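Local coordinates for lipoprotein LpqN (Mycobacterium tuberculosis, PDB 6MNA) that takes part in building the cell envelope, may link MmpL transporters to periplasmic partners, and acts as a virulence factor that associates with the host ubiquitin ligase CBL, at residues A[180-185]-A[205-210]; A[167-172]-A[184-189]; A[101-106]-A[122-127]. All coordinates share one frame; numbering follows the deposited sequence.

Contact 1: A[180-185]-A[205-210]. With U2D (6-O-decanoyl-alpha-D-glucopyranose), chain B.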
loop_
_atom_site.group_PDB
_atom_site.type_symbol
_atom_site.label_atom_id
_atom_site.label_comp_id
_atom_site.label_asym_id
_atom_site.label_seq_id
_atom_site.Cartn_x
_atom_site.Cartn_y
_atom_site.Cartn_z
ATOM N N LEU A 180 5.584 -5.240 -19.241
ATOM C CA LEU A 180 5.718 -4.053 -18.394
ATOM C C LEU A 180 4.468 -3.866 -17.551
ATOM O O LEU A 180 3.338 -3.887 -18.072
ATOM C CB LEU A 180 5.952 -2.814 -19.240
ATOM C CG LEU A 180 6.574 -1.644 -18.480
ATOM C CD1 LEU A 180 8.016 -1.998 -18.111
ATOM C CD2 LEU A 180 6.500 -0.365 -19.345
ATOM N N ARG A 181 4.669 -3.614 -16.246
ATOM C CA ARG A 181 3.579 -3.373 -15.322
ATOM C C ARG A 181 3.789 -2.048 -14.598
ATOM O O ARG A 181 4.919 -1.652 -14.344
ATOM C CB ARG A 181 3.474 -4.507 -14.274
ATOM C CG ARG A 181 3.570 -5.921 -14.875
ATOM C CD ARG A 181 3.218 -6.988 -13.798
ATOM N NE ARG A 181 1.870 -6.764 -13.298
ATOM C CZ ARG A 181 0.775 -7.297 -13.838
ATOM N NH1 ARG A 181 0.885 -8.096 -14.897
ATOM N NH2 ARG A 181 -0.423 -7.025 -13.346
ATOM N N THR A 182 2.691 -1.365 -14.319
ATOM C CA THR A 182 2.695 -0.178 -13.470
ATOM C C THR A 182 2.432 -0.618 -12.045
ATOM O O THR A 182 1.480 -1.351 -11.797
ATOM C CB THR A 182 1.635 0.813 -13.912
ATOM O OG1 THR A 182 1.998 1.329 -15.204
ATOM C CG2 THR A 182 1.542 1.993 -12.955
ATOM N N VAL A 183 3.267 -0.174 -11.122
ATOM C CA VAL A 183 3.064 -0.532 -9.703
ATOM C C VAL A 183 3.202 0.744 -8.895
ATOM O O VAL A 183 3.940 1.671 -9.261
ATOM C CB VAL A 183 4.069 -1.600 -9.290
ATOM C CG1 VAL A 183 5.521 -1.091 -9.432
ATOM C CG2 VAL A 183 3.772 -2.121 -7.869
ATOM N N ALA A 184 2.462 0.812 -7.801
ATOM C CA ALA A 184 2.630 1.949 -6.919
ATOM C C ALA A 184 2.296 1.468 -5.522
ATOM O O ALA A 184 1.549 0.503 -5.342
ATOM C CB ALA A 184 1.750 3.130 -7.294
ATOM N N GLN A 185 2.874 2.146 -4.545
ATOM C CA GLN A 185 2.599 1.811 -3.158
ATOM C C GLN A 185 2.509 3.105 -2.355
ATOM O O GLN A 185 3.391 3.960 -2.459
ATOM C CB GLN A 185 3.674 0.907 -2.613
ATOM C CG GLN A 185 3.445 0.542 -1.180
ATOM C CD GLN A 185 4.529 -0.338 -0.667
ATOM O OE1 GLN A 185 5.672 0.093 -0.517
ATOM N NE2 GLN A 185 4.178 -1.584 -0.357
ATOM N N ALA A 205 -0.968 -3.022 -12.246
ATOM C CA ALA A 205 -1.737 -3.226 -13.463
ATOM C C ALA A 205 -0.759 -3.339 -14.614
ATOM O O ALA A 205 0.398 -2.923 -14.515
ATOM C CB ALA A 205 -2.719 -2.090 -13.742
ATOM N N LEU A 206 -1.237 -3.915 -15.709
ATOM C CA LEU A 206 -0.465 -3.848 -16.944
ATOM C C LEU A 206 -0.267 -2.401 -17.364
ATOM O O LEU A 206 -1.125 -1.547 -17.132
ATOM C CB LEU A 206 -1.191 -4.624 -18.034
ATOM C CG LEU A 206 -1.230 -6.139 -17.819
ATOM C CD1 LEU A 206 -2.227 -6.755 -18.813
ATOM C CD2 LEU A 206 0.153 -6.797 -17.931
ATOM N N ASP A 207 0.845 -2.152 -18.078
ATOM C CA ASP A 207 1.186 -0.809 -18.546
ATOM C C ASP A 207 0.013 -0.128 -19.243
ATOM O O ASP A 207 -0.289 1.041 -18.983
ATOM C CB ASP A 207 2.405 -0.890 -19.479
ATOM C CG ASP A 207 2.803 0.475 -20.032
ATOM O OD1 ASP A 207 3.258 1.312 -19.225
ATOM O OD2 ASP A 207 2.640 0.705 -21.257
ATOM N N ASP A 208 -0.689 -0.845 -20.118
ATOM C CA ASP A 208 -1.718 -0.168 -20.905
ATOM C C ASP A 208 -2.904 0.283 -20.075
ATOM O O ASP A 208 -3.711 1.079 -20.564
ATOM C CB ASP A 208 -2.194 -1.076 -22.044
ATOM C CG ASP A 208 -2.988 -0.317 -23.104
ATOM O OD1 ASP A 208 -2.586 0.820 -23.471
ATOM O OD2 ASP A 208 -4.008 -0.861 -23.576
ATOM N N GLU A 209 -3.048 -0.210 -18.840
ATOM C CA GLU A 209 -4.101 0.238 -17.944
ATOM C C GLU A 209 -3.563 1.144 -16.840
ATOM O O GLU A 209 -4.208 1.301 -15.792
ATOM C CB GLU A 209 -4.842 -0.983 -17.373
ATOM C CG GLU A 209 -5.528 -1.776 -18.496
ATOM C CD GLU A 209 -6.081 -3.130 -18.086
ATOM O OE1 GLU A 209 -7.325 -3.235 -17.991
ATOM O OE2 GLU A 209 -5.275 -4.080 -17.903
ATOM N N THR A 210 -2.401 1.772 -17.065
ATOM C CA THR A 210 -1.878 2.745 -16.108
ATOM C C THR A 210 -2.917 3.790 -15.745
ATOM O O THR A 210 -3.042 4.174 -14.574
ATOM C CB THR A 210 -0.622 3.433 -16.665
ATOM O OG1 THR A 210 0.412 2.463 -16.826
ATOM C CG2 THR A 210 -0.120 4.535 -15.695
HETATM C C1 U2D B . 5.492 6.792 -12.936
HETATM C C2 U2D B . 6.389 7.837 -12.151
HETATM C C3 U2D B . 5.617 8.447 -10.938
HETATM C C4 U2D B . 4.174 8.454 -11.361
HETATM C C5 U2D B . 3.824 6.917 -11.313
HETATM C C6 U2D B . 2.494 6.525 -11.925
HETATM C CAX U2D B . 1.332 5.170 -10.326
HETATM C CAY U2D B . -0.019 4.796 -10.908
HETATM C CAZ U2D B . -1.175 5.340 -10.072
HETATM C CBA U2D B . -1.421 4.529 -8.811
HETATM C CBB U2D B . -0.912 5.237 -7.524
HETATM C CBC U2D B . -1.489 4.280 -6.479
HETATM C CBD U2D B . -0.909 4.647 -5.143
HETATM C CBE U2D B . -1.293 3.479 -4.160
HETATM C CBF U2D B . -2.811 3.460 -4.081
HETATM C CBG U2D B . -3.388 4.813 -3.584
HETATM O O11 U2D B . 1.230 6.419 -9.640
HETATM O O2 U2D B . 7.613 7.273 -11.640
HETATM O O3 U2D B . 6.140 9.740 -10.526
HETATM O O4 U2D B . 3.337 9.218 -10.473
HETATM O O5 U2D B . 4.783 6.029 -11.989
HETATM O O6 U2D B . 2.267 5.205 -11.418
HETATM O O HOH W 1 4.149 0.622 -16.757
#
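The guanidinium of R181 has one face over the peptide link between A205 and L206, with NH2 3.9 Å from A205 C; farther along, L206 leans its CD2 methyl to within 3.4 Å of R181 NH1. The R181 chain bends at chi3 (59°), which brings the flat group back over the neighbouring strand, where D117 and D204 take its NH1 and NH2 in salt bridges. T182 pairs with A205 through two backbone bonds, T182 N to A205 O (2.8 Å) and A205 N to T182 O (3.0 Å). Past L206 the chain turns away in a short 3-10 segment, yet D207 N still reaches L180 O at 3.0 Å. T182 and T210 cross at about a right angle, their OG1 atoms 2.5 Å apart. T210 OG1 donates to D207 O, in the carbonyl plane on a lone pair, and T210 N gives that oxygen a second bond. A water joins T182 OG1 to D207 OD1, while T182 CG2 faces the ligand ester oxygen O6 at 3.6 Å. The contact lies at the open end of the antiparallel hairpin 179-192/195-206, with strand 165-176 flanking 180-185 and helix 210-223 following directly, its L213 packing on T182 and A205.

Contact 2: A[167-172]-A[184-189]. With U2D (6-O-decanoyl-alpha-D-glucopyranose), chain B.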
loop_
_atom_site.group_PDB
_atom_site.type_symbol
_atom_site.label_atom_id
_atom_site.label_comp_id
_atom_site.label_asym_id
_atom_site.label_seq_id
_atom_site.Cartn_x
_atom_site.Cartn_y
_atom_site.Cartn_z
ATOM N N ALA A 167 2.335 10.016 5.153
ATOM C CA ALA A 167 2.416 8.889 4.238
ATOM C C ALA A 167 3.567 9.091 3.266
ATOM O O ALA A 167 4.183 10.152 3.207
ATOM C CB ALA A 167 1.102 8.739 3.474
ATOM N N TRP A 168 3.848 8.042 2.492
ATOM C CA TRP A 168 4.828 8.088 1.433
ATOM C C TRP A 168 4.252 7.364 0.232
ATOM O O TRP A 168 3.638 6.317 0.377
ATOM C CB TRP A 168 6.138 7.423 1.847
ATOM C CG TRP A 168 7.189 7.739 0.913
ATOM C CD1 TRP A 168 7.556 7.033 -0.197
ATOM C CD2 TRP A 168 8.042 8.890 0.961
ATOM N NE1 TRP A 168 8.583 7.668 -0.829
ATOM C CE2 TRP A 168 8.892 8.812 -0.149
ATOM C CE3 TRP A 168 8.151 9.982 1.829
ATOM C CZ2 TRP A 168 9.860 9.783 -0.433
ATOM C CZ3 TRP A 168 9.163 10.974 1.529
ATOM C CH2 TRP A 168 9.966 10.845 0.416
ATOM N N GLN A 169 4.469 7.896 -0.947
ATOM C CA GLN A 169 3.962 7.228 -2.128
ATOM C C GLN A 169 5.052 7.170 -3.168
ATOM O O GLN A 169 5.762 8.155 -3.378
ATOM C CB GLN A 169 2.752 7.937 -2.703
ATOM C CG GLN A 169 2.308 7.290 -4.000
ATOM C CD GLN A 169 0.885 7.629 -4.353
ATOM O OE1 GLN A 169 0.017 7.681 -3.478
ATOM N NE2 GLN A 169 0.631 7.856 -5.640
ATOM N N LEU A 170 5.208 6.011 -3.789
ATOM C CA LEU A 170 6.038 5.961 -4.973
ATOM C C LEU A 170 5.435 5.018 -5.998
ATOM O O LEU A 170 4.719 4.074 -5.670
ATOM C CB LEU A 170 7.450 5.522 -4.669
ATOM C CG LEU A 170 7.801 4.078 -4.571
ATOM C CD1 LEU A 170 9.311 3.829 -4.586
ATOM C CD2 LEU A 170 7.162 3.583 -3.231
ATOM N N GLY A 171 5.762 5.284 -7.248
ATOM C CA GLY A 171 5.218 4.479 -8.332
ATOM C C GLY A 171 6.247 4.364 -9.415
ATOM O O GLY A 171 7.261 5.075 -9.430
ATOM N N GLY A 172 6.029 3.392 -10.290
ATOM C CA GLY A 172 6.923 3.171 -11.398
ATOM C C GLY A 172 6.447 1.997 -12.219
ATOM O O GLY A 172 5.273 1.618 -12.189
ATOM N N ALA A 184 2.462 0.812 -7.801
ATOM C CA ALA A 184 2.630 1.949 -6.919
ATOM C C ALA A 184 2.296 1.468 -5.522
ATOM O O ALA A 184 1.549 0.503 -5.342
ATOM C CB ALA A 184 1.750 3.130 -7.294
ATOM N N GLN A 185 2.874 2.146 -4.545
ATOM C CA GLN A 185 2.599 1.811 -3.158
ATOM C C GLN A 185 2.509 3.105 -2.355
ATOM O O GLN A 185 3.391 3.960 -2.459
ATOM C CB GLN A 185 3.674 0.907 -2.613
ATOM C CG GLN A 185 3.445 0.542 -1.180
ATOM C CD GLN A 185 4.529 -0.338 -0.667
ATOM O OE1 GLN A 185 5.672 0.093 -0.517
ATOM N NE2 GLN A 185 4.178 -1.584 -0.357
ATOM N N LYS A 186 1.416 3.260 -1.614
ATOM C CA LYS A 186 1.311 4.306 -0.601
ATOM C C LYS A 186 1.393 3.658 0.771
ATOM O O LYS A 186 0.681 2.684 1.051
ATOM C CB LYS A 186 0.020 5.097 -0.761
ATOM C CG LYS A 186 -0.110 6.289 0.193
ATOM C CD LYS A 186 -1.310 7.184 -0.204
ATOM C CE LYS A 186 -1.037 8.642 0.151
ATOM N NZ LYS A 186 -2.060 9.609 -0.343
ATOM N N THR A 187 2.281 4.181 1.612
ATOM C CA THR A 187 2.446 3.701 2.979
ATOM C C THR A 187 1.991 4.814 3.908
ATOM O O THR A 187 2.419 5.958 3.759
ATOM C CB THR A 187 3.915 3.343 3.264
ATOM O OG1 THR A 187 4.366 2.293 2.372
ATOM C CG2 THR A 187 4.129 2.882 4.699
ATOM N N VAL A 188 1.102 4.488 4.841
ATOM C CA VAL A 188 0.588 5.471 5.786
ATOM C C VAL A 188 0.957 5.002 7.182
ATOM O O VAL A 188 0.723 3.836 7.523
ATOM C CB VAL A 188 -0.942 5.634 5.710
ATOM C CG1 VAL A 188 -1.360 6.792 6.571
ATOM C CG2 VAL A 188 -1.459 5.749 4.304
ATOM N N VAL A 189 1.503 5.906 7.987
ATOM C CA VAL A 189 1.904 5.595 9.345
ATOM C C VAL A 189 0.897 6.238 10.286
ATOM O O VAL A 189 0.624 7.437 10.211
ATOM C CB VAL A 189 3.346 6.025 9.631
ATOM C CG1 VAL A 189 3.736 5.640 11.024
ATOM C CG2 VAL A 189 4.254 5.289 8.677
HETATM C C1 U2D B . 5.492 6.792 -12.936
HETATM C C2 U2D B . 6.389 7.837 -12.151
HETATM C C3 U2D B . 5.617 8.447 -10.938
HETATM C C4 U2D B . 4.174 8.454 -11.361
HETATM C C5 U2D B . 3.824 6.917 -11.313
HETATM C C6 U2D B . 2.494 6.525 -11.925
HETATM C CAX U2D B . 1.332 5.170 -10.326
HETATM C CAY U2D B . -0.019 4.796 -10.908
HETATM C CAZ U2D B . -1.175 5.340 -10.072
HETATM C CBA U2D B . -1.421 4.529 -8.811
HETATM C CBB U2D B . -0.912 5.237 -7.524
HETATM C CBC U2D B . -1.489 4.280 -6.479
HETATM C CBD U2D B . -0.909 4.647 -5.143
HETATM C CBE U2D B . -1.293 3.479 -4.160
HETATM C CBF U2D B . -2.811 3.460 -4.081
HETATM C CBG U2D B . -3.388 4.813 -3.584
HETATM O O11 U2D B . 1.230 6.419 -9.640
HETATM O O2 U2D B . 7.613 7.273 -11.640
HETATM O O3 U2D B . 6.140 9.740 -10.526
HETATM O O4 U2D B . 3.337 9.218 -10.473
HETATM O O5 U2D B . 4.783 6.029 -11.989
HETATM O O6 U2D B . 2.267 5.205 -11.418
#
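Strands 165-176 and 179-192 form an antiparallel hairpin, and this part of it lies against the bound decanoyl glucose, with A167, Q169, G171, A184, K186 and V188 on the ligand's side of the sheet. G171 accepts a hydrogen bond from sugar hydroxyl O2 at its carbonyl O (3.1 Å). With no side chain, it also lets the ester carbon CAX come close to the strand. Opposite G171, the A184 methyl CB touches CBB of the acyl chain at 3.4 Å. Q169 holds its CG anti to the backbone N (chi1 175°) and runs out extended, which brings its terminal amide against the acyl chain: Q169 CD and acyl CBD are 3.6 Å apart. CBD lies over one face of the amide, while Q169 OE1 points on to the K186 methylenes, 3.6 Å from K186 CD. K186 crosses the glutamine obliquely and carries its ammonium onward to T161 O; A167 CB meets the CG2 branch of V188 at 4.0 Å. The other face bears W168, L170, Q185 and T187. Helix 142-146 packs there on W168, L170 and Q185, and the indole NE1 bonds to D156 O. Four backbone bonds hold the register, among them T187 N to W168 O (2.8 Å) and Q185 N to L170 O (2.9 Å), and CA-H...O contacts supplement them, such as K186 CA to W168 O. One face of the antiparallel sheet thus lines the acyl site, G171 and A184 by the ester and early chain, Q169 and K186 farther along, consistent with the Mog1p/PsbP-like fold of the LpqN family.

Contact 3: A[101-106]-A[122-127]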
loop_
_atom_site.group_PDB
_atom_site.type_symbol
_atom_site.label_atom_id
_atom_site.label_comp_id
_atom_site.label_asym_id
_atom_site.label_seq_id
_atom_site.Cartn_x
_atom_site.Cartn_y
_atom_site.Cartn_z
ATOM N N ARG A 101 -4.949 -13.164 -0.350
ATOM C CA ARG A 101 -4.487 -12.334 -1.454
ATOM C C ARG A 101 -4.671 -10.843 -1.185
ATOM O O ARG A 101 -3.985 -10.027 -1.803
ATOM C CB ARG A 101 -5.244 -12.708 -2.740
ATOM C CG ARG A 101 -4.441 -13.485 -3.803
ATOM C CD ARG A 101 -4.850 -13.033 -5.220
ATOM N NE ARG A 101 -4.495 -11.632 -5.471
ATOM C CZ ARG A 101 -5.092 -10.835 -6.358
ATOM N NH1 ARG A 101 -6.104 -11.282 -7.098
ATOM N NH2 ARG A 101 -4.674 -9.578 -6.499
ATOM N N ALA A 102 -5.605 -10.473 -0.303
ATOM C CA ALA A 102 -5.944 -9.066 -0.044
ATOM C C ALA A 102 -6.151 -8.940 1.457
ATOM O O ALA A 102 -7.285 -8.965 1.944
ATOM C CB ALA A 102 -7.189 -8.648 -0.799
ATOM N N PRO A 103 -5.064 -8.863 2.213
ATOM C CA PRO A 103 -5.140 -9.029 3.668
ATOM C C PRO A 103 -6.075 -8.078 4.376
ATOM O O PRO A 103 -6.725 -8.467 5.355
ATOM C CB PRO A 103 -3.680 -8.805 4.079
ATOM C CG PRO A 103 -2.922 -9.312 2.933
ATOM C CD PRO A 103 -3.672 -8.851 1.746
ATOM N N TYR A 104 -6.151 -6.840 3.930
ATOM C CA TYR A 104 -7.074 -5.857 4.493
ATOM C C TYR A 104 -8.081 -5.414 3.454
ATOM O O TYR A 104 -8.588 -4.288 3.484
ATOM C CB TYR A 104 -6.312 -4.674 5.062
ATOM C CG TYR A 104 -7.034 -3.821 6.052
ATOM C CD1 TYR A 104 -7.275 -4.272 7.358
ATOM C CD2 TYR A 104 -7.467 -2.557 5.715
ATOM C CE1 TYR A 104 -7.891 -3.472 8.273
ATOM C CE2 TYR A 104 -8.105 -1.743 6.643
ATOM C CZ TYR A 104 -8.317 -2.216 7.908
ATOM O OH TYR A 104 -8.949 -1.419 8.818
ATOM N N GLY A 105 -8.407 -6.319 2.549
ATOM C CA GLY A 105 -9.370 -6.013 1.526
ATOM C C GLY A 105 -8.670 -5.314 0.387
ATOM O O GLY A 105 -7.449 -5.170 0.356
ATOM N N GLY A 106 -9.466 -4.891 -0.572
ATOM C CA GLY A 106 -8.892 -4.340 -1.786
ATOM C C GLY A 106 -9.993 -4.038 -2.765
ATOM O O GLY A 106 -11.178 -4.241 -2.494
ATOM N N VAL A 122 -4.681 -3.385 -3.479
ATOM C CA VAL A 122 -4.834 -4.256 -2.332
ATOM C C VAL A 122 -4.329 -3.496 -1.117
ATOM O O VAL A 122 -3.321 -2.796 -1.181
ATOM C CB VAL A 122 -4.045 -5.554 -2.575
ATOM C CG1 VAL A 122 -3.573 -6.150 -1.299
ATOM C CG2 VAL A 122 -4.912 -6.530 -3.413
ATOM N N ALA A 123 -4.990 -3.681 0.004
ATOM C CA ALA A 123 -4.576 -3.053 1.249
ATOM C C ALA A 123 -4.033 -4.082 2.234
ATOM O O ALA A 123 -4.493 -5.243 2.286
ATOM C CB ALA A 123 -5.744 -2.286 1.861
ATOM N N ILE A 124 -3.036 -3.670 3.000
ATOM C CA ILE A 124 -2.461 -4.440 4.086
ATOM C C ILE A 124 -2.359 -3.535 5.314
ATOM O O ILE A 124 -1.941 -2.385 5.204
ATOM C CB ILE A 124 -1.065 -4.977 3.756
ATOM C CG1 ILE A 124 -1.037 -5.671 2.387
ATOM C CG2 ILE A 124 -0.603 -5.899 4.888
ATOM C CD1 ILE A 124 0.364 -5.900 1.891
ATOM N N LEU A 125 -2.759 -4.034 6.472
ATOM C CA LEU A 125 -2.663 -3.216 7.682
ATOM C C LEU A 125 -1.925 -4.019 8.735
ATOM O O LEU A 125 -2.327 -5.149 9.078
ATOM C CB LEU A 125 -4.050 -2.813 8.187
ATOM C CG LEU A 125 -4.379 -1.479 8.879
ATOM C CD1 LEU A 125 -5.320 -1.622 10.068
ATOM C CD2 LEU A 125 -3.185 -0.583 9.199
ATOM N N SER A 126 -0.858 -3.445 9.242
ATOM C CA SER A 126 -0.044 -4.088 10.249
ATOM C C SER A 126 0.016 -3.237 11.510
ATOM O O SER A 126 -0.012 -2.009 11.440
ATOM C CB SER A 126 1.351 -4.306 9.772
ATOM O OG SER A 126 1.348 -5.048 8.585
ATOM N N LYS A 127 0.167 -3.921 12.643
ATOM C CA LYS A 127 0.331 -3.299 13.951
ATOM C C LYS A 127 1.753 -3.552 14.416
ATOM O O LYS A 127 2.171 -4.706 14.536
ATOM C CB LYS A 127 -0.662 -3.864 14.966
ATOM C CG LYS A 127 -0.663 -3.128 16.278
ATOM C CD LYS A 127 -1.627 -3.841 17.236
ATOM C CE LYS A 127 -1.677 -3.144 18.547
ATOM N NZ LYS A 127 -2.646 -3.855 19.472
#
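Y104 and L125 make the tight part of this contact, lying side by side and pointing the same way. The CB of L125 sits over one face of the phenol ring, 3.8 Å from its centroid and 19° off the normal, a CH-pi contact; farther out, L125 CD1 covers Y104 CE1 at 3.6 Å. A123 CB meets the same ring at its edge. With CG anti to the backbone N (chi1 -160°), the ring of Y104 extends along strand 120-130 toward L125, where I85 also packs on both residues and H77 stacks with the tyrosine. Two backbone bonds fix the turn to the strand: A123 N to G105 O at 2.9 Å and Y104 N to A123 O at 2.8 Å. A type I beta turn from A102 to G105, closed by G105 N to A102 O, leads into strand 106-109, which begins as G106 and V122 form a non-hydrogen-bonded antiparallel pair in the large sheet. The other flank is looser. P103 CG only grazes I124 CG1 at 4.1 Å, and A102 CB meets V122 CG2 at the same distance. R101, the exposed residue of the contact, brings its guanidinium obliquely to V122 CG2, with NH2 4.3 Å from that methyl.

How the contacts relate
From the N terminus, contact 3 comes first: 101-106 meets 122-127 after fifteen intervening residues, closing the loop through strand 106-109 and setting that strand against 120-130. The chain then passes through helices 134-140 and 142-146 and strand 152-162 before contact 2 closes the hairpin of 165-176 with 179-192. Contact 1 opens on 180-185, before contact 2 has closed at 184-189, so the two cross, sharing A184 and Q185, and V183 N probably bonds to G172 O. Contacts 1 and 2 both touch the decanoyl glucose. Strand 195-206, lying between 179-192 and 120-130, joins all three contacts in one sheet.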